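PDB 6HU8: transcriptional regulator ComR from Streptococcus vestibularis F0396, which probably binds DNA through a helix-turn-helix domain and, as an RNPP-family competence regulator, pairs it with a TPR domain for peptide signalling. Local coordinates for residues V34-R39 and F149-R154; E143-L148 and I166-Y171; R186-V191 and M211-L216. All blocks are in the same frame, centred on the assembly; numbering follows the deposited sequence.

Contact 1: V34-R39 and F149-R154; sequences VRQLIR and FEQVKR
The amide of Q36 pairs with the amide of Q151, the two side chains arriving from opposite directions and exchanging a pair of hydrogen bonds. Q36 NE2 donates to Q151 OE1 over 3.1 Å in a nearly straight bond, 169° at the hydrogen. The return bond, Q151 NE2 to Q36 OE1, has the same 3.1 Å length but is more bent, at 147°. The amide planes are twisted 55° apart, which keeps the ring of two bonds from being flat: Q151 OE1 lies in the amide plane of Q36, whereas Q36 NE2 stands well above the carbonyl plane of Q151. In both residues CG is anti to the carbonyl carbon and the chain beyond it is extended, a shape that spans the 11.4 Å between Q36 CA and Q151 CA. Helix 34-41 occupies the position of the recognition helix in an HTH of cro/C1 type, and Q151 belongs to the TPR domain, so the bonded pair joins the two domains of the apo protein. Further partners fix which way each amide is turned. The backbone N of T33 donates to Q36 OE1; K51 NZ donates to Q151 OE1, and Q151 NE2 also gives a bond to G29 O. Beside this buried pair, R35 forms salt bridges to E146 and D147, adding charged links between the same two helices.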
loop_
_atom_site.group_PDB
_atom_site.type_symbol
_atom_site.label_atom_id
_atom_site.label_comp_id
_atom_site.label_asym_id
_atom_site.label_seq_id
_atom_site.Cartn_x
_atom_site.Cartn_y
_atom_site.Cartn_z
ATOM N N VAL A 34 20.632 2.819 -6.497
ATOM C CA VAL A 34 21.340 3.314 -7.650
ATOM C C VAL A 34 20.365 3.703 -8.765
ATOM O O VAL A 34 20.533 4.743 -9.399
ATOM C CB VAL A 34 22.370 2.258 -8.142
ATOM C CG1 VAL A 34 22.854 2.583 -9.531
ATOM C CG2 VAL A 34 23.533 2.196 -7.138
ATOM N N ARG A 35 19.335 2.888 -9.001
ATOM C CA ARG A 35 18.447 3.182 -10.125
ATOM C C ARG A 35 17.559 4.393 -9.811
ATOM O O ARG A 35 17.232 5.169 -10.708
ATOM C CB ARG A 35 17.589 1.969 -10.477
ATOM C CG ARG A 35 18.379 0.835 -11.124
ATOM C CD ARG A 35 17.459 -0.307 -11.542
ATOM N NE ARG A 35 16.929 -1.009 -10.380
ATOM C CZ ARG A 35 16.101 -2.050 -10.436
ATOM N NH1 ARG A 35 15.696 -2.537 -11.606
ATOM N NH2 ARG A 35 15.677 -2.606 -9.312
ATOM N N GLN A 36 17.187 4.544 -8.542
ATOM C CA GLN A 36 16.491 5.754 -8.079
ATOM C C GLN A 36 17.343 6.996 -8.336
ATOM O O GLN A 36 16.861 7.988 -8.869
ATOM C CB GLN A 36 16.152 5.641 -6.589
ATOM C CG GLN A 36 14.923 4.772 -6.280
ATOM C CD GLN A 36 14.829 4.419 -4.827
ATOM O OE1 GLN A 36 15.666 4.838 -4.027
ATOM N NE2 GLN A 36 13.817 3.640 -4.463
ATOM N N LEU A 37 18.618 6.940 -7.958
ATOM C CA LEU A 37 19.541 8.057 -8.221
ATOM C C LEU A 37 19.679 8.337 -9.718
ATOM O O LEU A 37 19.579 9.480 -10.144
ATOM C CB LEU A 37 20.924 7.787 -7.602
ATOM C CG LEU A 37 21.994 8.878 -7.850
ATOM C CD1 LEU A 37 21.523 10.257 -7.367
ATOM C CD2 LEU A 37 23.297 8.513 -7.160
ATOM N N ILE A 38 19.918 7.305 -10.525
ATOM C CA ILE A 38 19.999 7.513 -11.976
ATOM C C ILE A 38 18.778 8.225 -12.604
ATOM O O ILE A 38 18.943 9.088 -13.460
ATOM C CB ILE A 38 20.227 6.168 -12.698
ATOM C CG1 ILE A 38 21.647 5.679 -12.402
ATOM C CG2 ILE A 38 20.105 6.330 -14.200
ATOM C CD1 ILE A 38 21.904 4.245 -12.859
ATOM N N ARG A 39 17.562 7.869 -12.187
ATOM C CA ARG A 39 16.363 8.486 -12.738
ATOM C C ARG A 39 16.304 9.965 -12.342
ATOM O O ARG A 39 15.839 10.813 -13.114
ATOM C CB ARG A 39 15.094 7.748 -12.264
ATOM C CG ARG A 39 14.867 6.412 -12.979
ATOM C CD ARG A 39 13.508 5.797 -12.667
ATOM N NE ARG A 39 13.356 5.419 -11.265
ATOM C CZ ARG A 39 13.676 4.225 -10.778
ATOM N NH1 ARG A 39 14.186 3.294 -11.586
ATOM N NH2 ARG A 39 13.508 3.964 -9.489
ATOM N N PHE A 149 10.059 -1.387 -2.665
ATOM C CA PHE A 149 9.742 -2.544 -1.831
ATOM C C PHE A 149 10.975 -3.076 -1.101
ATOM O O PHE A 149 10.864 -3.459 0.061
ATOM C CB PHE A 149 9.111 -3.677 -2.645
ATOM C CG PHE A 149 8.673 -4.851 -1.802
ATOM C CD1 PHE A 149 7.831 -4.659 -0.709
ATOM C CD2 PHE A 149 9.093 -6.141 -2.106
ATOM C CE1 PHE A 149 7.428 -5.737 0.085
ATOM C CE2 PHE A 149 8.696 -7.227 -1.332
ATOM C CZ PHE A 149 7.863 -7.030 -0.233
ATOM N N GLU A 150 12.139 -3.111 -1.769
ATOM C CA GLU A 150 13.394 -3.477 -1.086
ATOM C C GLU A 150 13.627 -2.580 0.125
ATOM O O GLU A 150 14.133 -3.018 1.147
ATOM C CB GLU A 150 14.607 -3.357 -2.007
ATOM C CG GLU A 150 14.919 -4.560 -2.836
ATOM C CD GLU A 150 15.135 -5.810 -1.999
ATOM O OE1 GLU A 150 15.881 -5.768 -0.993
ATOM O OE2 GLU A 150 14.524 -6.837 -2.347
ATOM N N GLN A 151 13.280 -1.305 -0.010
ATOM C CA GLN A 151 13.491 -0.362 1.073
ATOM C C GLN A 151 12.463 -0.613 2.185
ATOM O O GLN A 151 12.774 -0.494 3.372
ATOM C CB GLN A 151 13.437 1.073 0.534
ATOM C CG GLN A 151 14.735 1.408 -0.211
ATOM C CD GLN A 151 14.673 2.666 -1.061
ATOM O OE1 GLN A 151 13.607 3.178 -1.374
ATOM N NE2 GLN A 151 15.839 3.159 -1.449
ATOM N N VAL A 152 11.257 -1.023 1.816
ATOM C CA VAL A 152 10.227 -1.258 2.832
ATOM C C VAL A 152 10.611 -2.471 3.696
ATOM O O VAL A 152 10.359 -2.486 4.907
ATOM C CB VAL A 152 8.832 -1.458 2.189
ATOM C CG1 VAL A 152 7.877 -2.184 3.138
ATOM C CG2 VAL A 152 8.267 -0.117 1.760
ATOM N N LYS A 153 11.253 -3.461 3.074
ATOM C CA LYS A 153 11.707 -4.661 3.782
ATOM C C LYS A 153 12.569 -4.345 5.008
ATOM O O LYS A 153 12.610 -5.121 5.959
ATOM C CB LYS A 153 12.501 -5.572 2.844
ATOM C CG LYS A 153 11.697 -6.275 1.756
ATOM C CD LYS A 153 12.659 -7.008 0.816
ATOM C CE LYS A 153 11.947 -7.705 -0.326
ATOM N NZ LYS A 153 12.872 -8.460 -1.249
ATOM N N ARG A 154 13.257 -3.208 4.987
ATOM C CA ARG A 154 14.192 -2.864 6.054
ATOM C C ARG A 154 13.574 -1.966 7.119
ATOM O O ARG A 154 14.236 -1.635 8.103
ATOM C CB ARG A 154 15.439 -2.166 5.477
ATOM C CG ARG A 154 16.115 -2.893 4.323
ATOM C CD ARG A 154 17.280 -3.777 4.794
ATOM N NE ARG A 154 18.265 -3.011 5.558
ATOM C CZ ARG A 154 19.375 -2.470 5.057
ATOM N NH1 ARG A 154 20.181 -1.792 5.864
ATOM N NH2 ARG A 154 19.692 -2.602 3.767
#

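Contact 2: E143-L148 and I166-Y171; sequences EIYEDL and IDYYFY
Between segments 143-148 and 166-171 the closest alpha carbons are Y145 CA and Y168 CA, 8.2 Å apart, and aromatic side chains make the contact across that gap. Both helices belong to the all-helical TPR region, in which successive helices pack against one another into a solenoid. The central feature is a T-shaped (edge-to-face) pair: Y168 turns the edge of its ring toward one face of Y145, with planes at 84° and centroids 5.2 Å apart. Y168 CD2 does the touching, lying 3.5 Å from Y145 CD1 and slightly farther from Y145 CG, so it lies over the CG-CD1 bond of Y145 and not over the ring centre. Y145 reaches across the gap because its CG is anti to the backbone N (chi1 151°), which carries the ring over to the backbone of the other helix. Its far end passes Y168 and arrives at Y169, where it meets the edge of that ring and the base of the side chain. Y169 itself then leads away, toward F149, with which it stacks, and toward I183 and F184 of helix 181-192. H172, one turn beyond Y168, stacks on Y145 and also makes an edge-to-face pair with Y168, tying the three rings together. The polar end of Y168 is held by N128, whose ND2 is hydrogen-bonded to the phenol oxygen. The phenol oxygen of Y145 instead lies close against carbon: Y145 OH is 3.3 Å from Y169 CA and 3.4 Å from Y169 CB.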
loop_
_atom_site.group_PDB
_atom_site.type_symbol
_atom_site.label_atom_id
_atom_site.label_comp_id
_atom_site.label_asym_id
_atom_site.label_seq_id
_atom_site.Cartn_x
_atom_site.Cartn_y
_atom_site.Cartn_z
ATOM N N GLU A 143 9.740 -1.760 -12.074
ATOM C CA GLU A 143 11.125 -1.380 -11.781
ATOM C C GLU A 143 11.187 -0.412 -10.592
ATOM O O GLU A 143 12.072 -0.503 -9.736
ATOM C CB GLU A 143 11.768 -0.758 -13.033
ATOM C CG GLU A 143 13.239 -0.388 -12.903
ATOM C CD GLU A 143 13.796 0.330 -14.147
ATOM O OE1 GLU A 143 13.019 1.000 -14.860
ATOM O OE2 GLU A 143 15.014 0.232 -14.415
ATOM N N ILE A 144 10.251 0.532 -10.555
ATOM C CA ILE A 144 10.157 1.485 -9.455
ATOM C C ILE A 144 9.656 0.797 -8.182
ATOM O O ILE A 144 10.234 0.960 -7.099
ATOM C CB ILE A 144 9.232 2.679 -9.842
ATOM C CG1 ILE A 144 9.940 3.573 -10.862
ATOM C CG2 ILE A 144 8.790 3.485 -8.597
ATOM C CD1 ILE A 144 9.009 4.344 -11.779
ATOM N N TYR A 145 8.603 -0.002 -8.310
ATOM C CA TYR A 145 8.083 -0.727 -7.165
ATOM C C TYR A 145 9.184 -1.591 -6.561
ATOM O O TYR A 145 9.295 -1.700 -5.339
ATOM C CB TYR A 145 6.877 -1.594 -7.568
ATOM C CG TYR A 145 6.717 -2.831 -6.726
ATOM C CD1 TYR A 145 6.026 -2.793 -5.506
ATOM C CD2 TYR A 145 7.230 -4.049 -7.159
ATOM C CE1 TYR A 145 5.879 -3.943 -4.736
ATOM C CE2 TYR A 145 7.098 -5.189 -6.403
ATOM C CZ TYR A 145 6.428 -5.141 -5.206
ATOM O OH TYR A 145 6.318 -6.308 -4.489
ATOM N N GLU A 146 10.011 -2.178 -7.416
ATOM C CA GLU A 146 11.013 -3.134 -6.934
ATOM C C GLU A 146 11.946 -2.496 -5.903
ATOM O O GLU A 146 12.168 -3.064 -4.838
ATOM C CB GLU A 146 11.831 -3.719 -8.088
ATOM C CG GLU A 146 12.749 -4.833 -7.627
ATOM C CD GLU A 146 13.506 -5.521 -8.767
ATOM O OE1 GLU A 146 14.377 -4.874 -9.382
ATOM O OE2 GLU A 146 13.230 -6.711 -9.045
ATOM N N ASP A 147 12.475 -1.310 -6.193
ATOM C CA ASP A 147 13.432 -0.723 -5.259
ATOM C C ASP A 147 12.739 -0.150 -4.024
ATOM O O ASP A 147 13.253 -0.277 -2.909
ATOM C CB ASP A 147 14.299 0.336 -5.960
ATOM C CG ASP A 147 15.400 -0.294 -6.818
ATOM O OD1 ASP A 147 15.545 -1.541 -6.761
ATOM O OD2 ASP A 147 16.127 0.441 -7.521
ATOM N N LEU A 148 11.569 0.459 -4.195
ATOM C CA LEU A 148 10.815 0.937 -3.024
ATOM C C LEU A 148 10.412 -0.229 -2.100
ATOM O O LEU A 148 10.455 -0.088 -0.879
ATOM C CB LEU A 148 9.584 1.744 -3.461
ATOM C CG LEU A 148 9.988 3.087 -4.087
ATOM C CD1 LEU A 148 8.822 3.782 -4.789
ATOM C CD2 LEU A 148 10.571 4.011 -3.025
ATOM N N ILE A 166 3.244 -2.249 0.032
ATOM C CA ILE A 166 3.015 -3.571 0.612
ATOM C C ILE A 166 1.722 -4.175 0.051
ATOM O O ILE A 166 1.619 -5.388 -0.137
ATOM C CB ILE A 166 2.962 -3.504 2.159
ATOM C CG1 ILE A 166 4.352 -3.192 2.710
ATOM C CG2 ILE A 166 2.439 -4.826 2.754
ATOM C CD1 ILE A 166 4.400 -2.997 4.211
ATOM N N ASP A 167 0.742 -3.328 -0.241
ATOM C CA ASP A 167 -0.455 -3.801 -0.927
ATOM C C ASP A 167 -0.098 -4.378 -2.313
ATOM O O ASP A 167 -0.562 -5.470 -2.682
ATOM C CB ASP A 167 -1.467 -2.662 -1.057
ATOM C CG ASP A 167 -2.894 -3.149 -1.066
ATOM O OD1 ASP A 167 -3.111 -4.383 -1.060
ATOM O OD2 ASP A 167 -3.796 -2.286 -1.077
ATOM N N TYR A 168 0.742 -3.663 -3.065
ATOM C CA TYR A 168 1.145 -4.107 -4.406
ATOM C C TYR A 168 1.913 -5.427 -4.329
ATOM O O TYR A 168 1.796 -6.296 -5.215
ATOM C CB TYR A 168 2.002 -3.044 -5.101
ATOM C CG TYR A 168 1.939 -3.063 -6.613
ATOM C CD1 TYR A 168 0.723 -3.210 -7.279
ATOM C CD2 TYR A 168 3.094 -2.906 -7.382
ATOM C CE1 TYR A 168 0.662 -3.213 -8.665
ATOM C CE2 TYR A 168 3.044 -2.899 -8.767
ATOM C CZ TYR A 168 1.829 -3.057 -9.403
ATOM O OH TYR A 168 1.782 -3.045 -10.774
ATOM N N TYR A 169 2.703 -5.575 -3.272
ATOM C CA TYR A 169 3.416 -6.827 -3.026
ATOM C C TYR A 169 2.422 -7.987 -2.867
ATOM O O TYR A 169 2.527 -8.999 -3.566
ATOM C CB TYR A 169 4.326 -6.697 -1.793
ATOM C CG TYR A 169 4.723 -8.030 -1.176
ATOM C CD1 TYR A 169 5.462 -8.972 -1.905
ATOM C CD2 TYR A 169 4.371 -8.342 0.134
ATOM C CE1 TYR A 169 5.822 -10.198 -1.343
ATOM C CE2 TYR A 169 4.722 -9.577 0.705
ATOM C CZ TYR A 169 5.446 -10.492 -0.042
ATOM O OH TYR A 169 5.799 -11.701 0.510
ATOM N N PHE A 170 1.446 -7.841 -1.970
ATOM C CA PHE A 170 0.424 -8.877 -1.788
ATOM C C PHE A 170 -0.304 -9.169 -3.096
ATOM O O PHE A 170 -0.624 -10.327 -3.401
ATOM C CB PHE A 170 -0.575 -8.467 -0.699
ATOM C CG PHE A 170 0.034 -8.404 0.670
ATOM C CD1 PHE A 170 1.003 -9.329 1.052
ATOM C CD2 PHE A 170 -0.349 -7.432 1.570
ATOM C CE1 PHE A 170 1.578 -9.292 2.314
ATOM C CE2 PHE A 170 0.222 -7.390 2.842
ATOM C CZ PHE A 170 1.194 -8.313 3.206
ATOM N N TYR A 171 -0.539 -8.114 -3.874
ATOM C CA TYR A 171 -1.132 -8.235 -5.203
ATOM C C TYR A 171 -0.314 -9.143 -6.129
ATOM O O TYR A 171 -0.883 -9.796 -7.002
ATOM C CB TYR A 171 -1.275 -6.851 -5.818
ATOM C CG TYR A 171 -2.039 -6.767 -7.123
ATOM C CD1 TYR A 171 -3.398 -7.044 -7.175
ATOM C CD2 TYR A 171 -1.411 -6.339 -8.289
ATOM C CE1 TYR A 171 -4.112 -6.930 -8.366
ATOM C CE2 TYR A 171 -2.110 -6.218 -9.480
ATOM C CZ TYR A 171 -3.462 -6.515 -9.516
ATOM O OH TYR A 171 -4.161 -6.398 -10.700
#

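Contact 3: R186-V191 and M211-L216; sequences RIVDRV and MAIAGL
I213 bridges V188 and V191, two valines that sit almost one turn apart on the facing helix, and this purely apolar trio makes the whole contact. The helices are close at this point: V188 CA and I213 CA are 6.9 Å apart. Taken in order, segment 211-216 begins with M211, which packs on L233 of helix 226-240. After A212, I213 comes next; its side chain sets out toward the valines and divides its branches between them. Its CG2 methyl, anti to the backbone N, lies 3.9 Å from V188 CG1 and 4.1 Å from V188 CG2. The other branch starts with CG1 anti to the carbonyl carbon (chi1 -70°), where I213 CG1 is also 4.1 Å from V188 CG2. It continues extended (chi2 166°), which carries CD1 out to V191. There the two side chains meet tip to tip, I213 CD1 lying 3.7 Å from V191 CG1 and 4.0 Å from V191 CB, while I213 and V188 pass each other at a slant. Beyond I213 and A214, the helix runs on through backbone bonds from the N of G215 to the O of M211 and from the N of L216 to the O of A212. Both helices lie in the TPR region, whose successive helices stack into a solenoid; here beta-branched residues meet where the alpha carbons come close. Helix 200-219 is thus flanked by three helices: 181-192 meets it at I213, 160-173 sends F170 against A212, I213 and L216, and 226-240 sets F226 and V229 against A214, with V229 also touching I213.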
loop_
_atom_site.group_PDB
_atom_site.type_symbol
_atom_site.label_atom_id
_atom_site.label_comp_id
_atom_site.label_asym_id
_atom_site.label_seq_id
_atom_site.Cartn_x
_atom_site.Cartn_y
_atom_site.Cartn_z
ATOM N N ARG A 186 8.150 -11.951 7.132
ATOM C CA ARG A 186 8.741 -10.722 7.646
ATOM C C ARG A 186 7.777 -9.556 7.473
ATOM O O ARG A 186 7.592 -8.749 8.383
ATOM C CB ARG A 186 10.061 -10.401 6.948
ATOM C CG ARG A 186 10.746 -9.144 7.491
ATOM C CD ARG A 186 11.291 -8.244 6.375
ATOM N NE ARG A 186 11.815 -9.012 5.245
ATOM C CZ ARG A 186 13.085 -9.398 5.110
ATOM N NH1 ARG A 186 13.461 -10.090 4.037
ATOM N NH2 ARG A 186 13.981 -9.091 6.044
ATOM N N ILE A 187 7.167 -9.467 6.297
ATOM C CA ILE A 187 6.241 -8.367 6.032
ATOM C C ILE A 187 5.008 -8.465 6.935
ATOM O O ILE A 187 4.639 -7.491 7.606
ATOM C CB ILE A 187 5.820 -8.340 4.545
ATOM C CG1 ILE A 187 6.989 -7.876 3.665
ATOM C CG2 ILE A 187 4.643 -7.425 4.334
ATOM C CD1 ILE A 187 7.487 -6.492 4.014
ATOM N N VAL A 188 4.390 -9.650 6.974
ATOM C CA VAL A 188 3.211 -9.872 7.811
ATOM C C VAL A 188 3.512 -9.496 9.250
ATOM O O VAL A 188 2.741 -8.777 9.881
ATOM C CB VAL A 188 2.720 -11.345 7.765
ATOM C CG1 VAL A 188 1.594 -11.564 8.767
ATOM C CG2 VAL A 188 2.260 -11.708 6.365
ATOM N N ASP A 189 4.651 -9.965 9.756
ATOM C CA ASP A 189 5.003 -9.728 11.149
ATOM C C ASP A 189 5.143 -8.236 11.450
ATOM O O ASP A 189 4.741 -7.762 12.516
ATOM C CB ASP A 189 6.295 -10.471 11.508
ATOM C CG ASP A 189 6.816 -10.094 12.885
ATOM O OD1 ASP A 189 6.205 -10.522 13.887
ATOM O OD2 ASP A 189 7.824 -9.350 12.967
ATOM N N ARG A 190 5.701 -7.491 10.504
ATOM C CA ARG A 190 5.909 -6.067 10.720
ATOM C C ARG A 190 4.597 -5.306 10.551
ATOM O O ARG A 190 4.344 -4.328 11.254
ATOM C CB ARG A 190 6.985 -5.529 9.770
ATOM C CG ARG A 190 7.518 -4.178 10.190
ATOM C CD ARG A 190 8.035 -4.233 11.625
ATOM N NE ARG A 190 9.319 -4.930 11.717
ATOM C CZ ARG A 190 9.907 -5.269 12.863
ATOM N NH1 ARG A 190 9.324 -4.979 14.024
ATOM N NH2 ARG A 190 11.082 -5.898 12.848
ATOM N N VAL A 191 3.753 -5.763 9.631
ATOM C CA VAL A 191 2.426 -5.167 9.476
ATOM C C VAL A 191 1.627 -5.305 10.767
ATOM O O VAL A 191 0.997 -4.350 11.223
ATOM C CB VAL A 191 1.635 -5.806 8.321
ATOM C CG1 VAL A 191 0.151 -5.428 8.411
ATOM C CG2 VAL A 191 2.222 -5.374 6.987
ATOM N N MET A 211 -6.439 -7.295 5.331
ATOM C CA MET A 211 -7.379 -8.152 4.613
ATOM C C MET A 211 -6.640 -9.047 3.631
ATOM O O MET A 211 -6.973 -10.233 3.512
ATOM C CB MET A 211 -8.453 -7.336 3.883
ATOM C CG MET A 211 -9.549 -6.750 4.817
ATOM S SD MET A 211 -10.673 -7.944 5.578
ATOM C CE MET A 211 -11.785 -8.273 4.207
ATOM N N ALA A 212 -5.653 -8.477 2.936
ATOM C CA ALA A 212 -4.846 -9.213 1.951
ATOM C C ALA A 212 -4.081 -10.372 2.588
ATOM O O ALA A 212 -4.007 -11.459 2.024
ATOM C CB ALA A 212 -3.851 -8.259 1.230
ATOM N N ILE A 213 -3.487 -10.108 3.745
ATOM C CA ILE A 213 -2.787 -11.118 4.532
ATOM C C ILE A 213 -3.713 -12.284 4.893
ATOM O O ILE A 213 -3.352 -13.455 4.759
ATOM C CB ILE A 213 -2.217 -10.471 5.814
ATOM C CG1 ILE A 213 -1.062 -9.524 5.455
ATOM C CG2 ILE A 213 -1.824 -11.519 6.841
ATOM C CD1 ILE A 213 -0.634 -8.590 6.573
ATOM N N ALA A 214 -4.926 -11.967 5.329
ATOM C CA ALA A 214 -5.852 -13.003 5.798
ATOM C C ALA A 214 -6.301 -13.869 4.634
ATOM O O ALA A 214 -6.325 -15.096 4.737
ATOM C CB ALA A 214 -7.040 -12.372 6.494
ATOM N N GLY A 215 -6.628 -13.245 3.508
ATOM C CA GLY A 215 -6.953 -14.020 2.322
ATOM C C GLY A 215 -5.786 -14.880 1.849
ATOM O O GLY A 215 -5.978 -16.024 1.411
ATOM N N LEU A 216 -4.573 -14.338 1.933
ATOM C CA LEU A 216 -3.389 -15.071 1.500
ATOM C C LEU A 216 -3.021 -16.199 2.448
ATOM O O LEU A 216 -2.665 -17.298 2.001
ATOM C CB LEU A 216 -2.197 -14.122 1.344
ATOM C CG LEU A 216 -2.218 -13.302 0.055
ATOM C CD1 LEU A 216 -1.132 -12.220 0.097
ATOM C CD2 LEU A 216 -2.048 -14.229 -1.147
#

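From the N terminus, the chain first passes helix 34-41 of the HTH, and the loop it starts is closed by residues 149-154 in contact 1, with 109 residues between. Contact 2 begins inside that span, at 143-148, and closes after it, at 166-171, so the two cross, sharing helix 139-152. Contact 3 follows in series, closing a short loop between 186-191 and 211-216. Helix 139-152 therefore faces the HTH domain on one side and the next TPR helices on another. F149 also touches I187, so the packing runs on from the segments of contact 1 to those of contact 3, linking the HTH interface to the solenoid beyond.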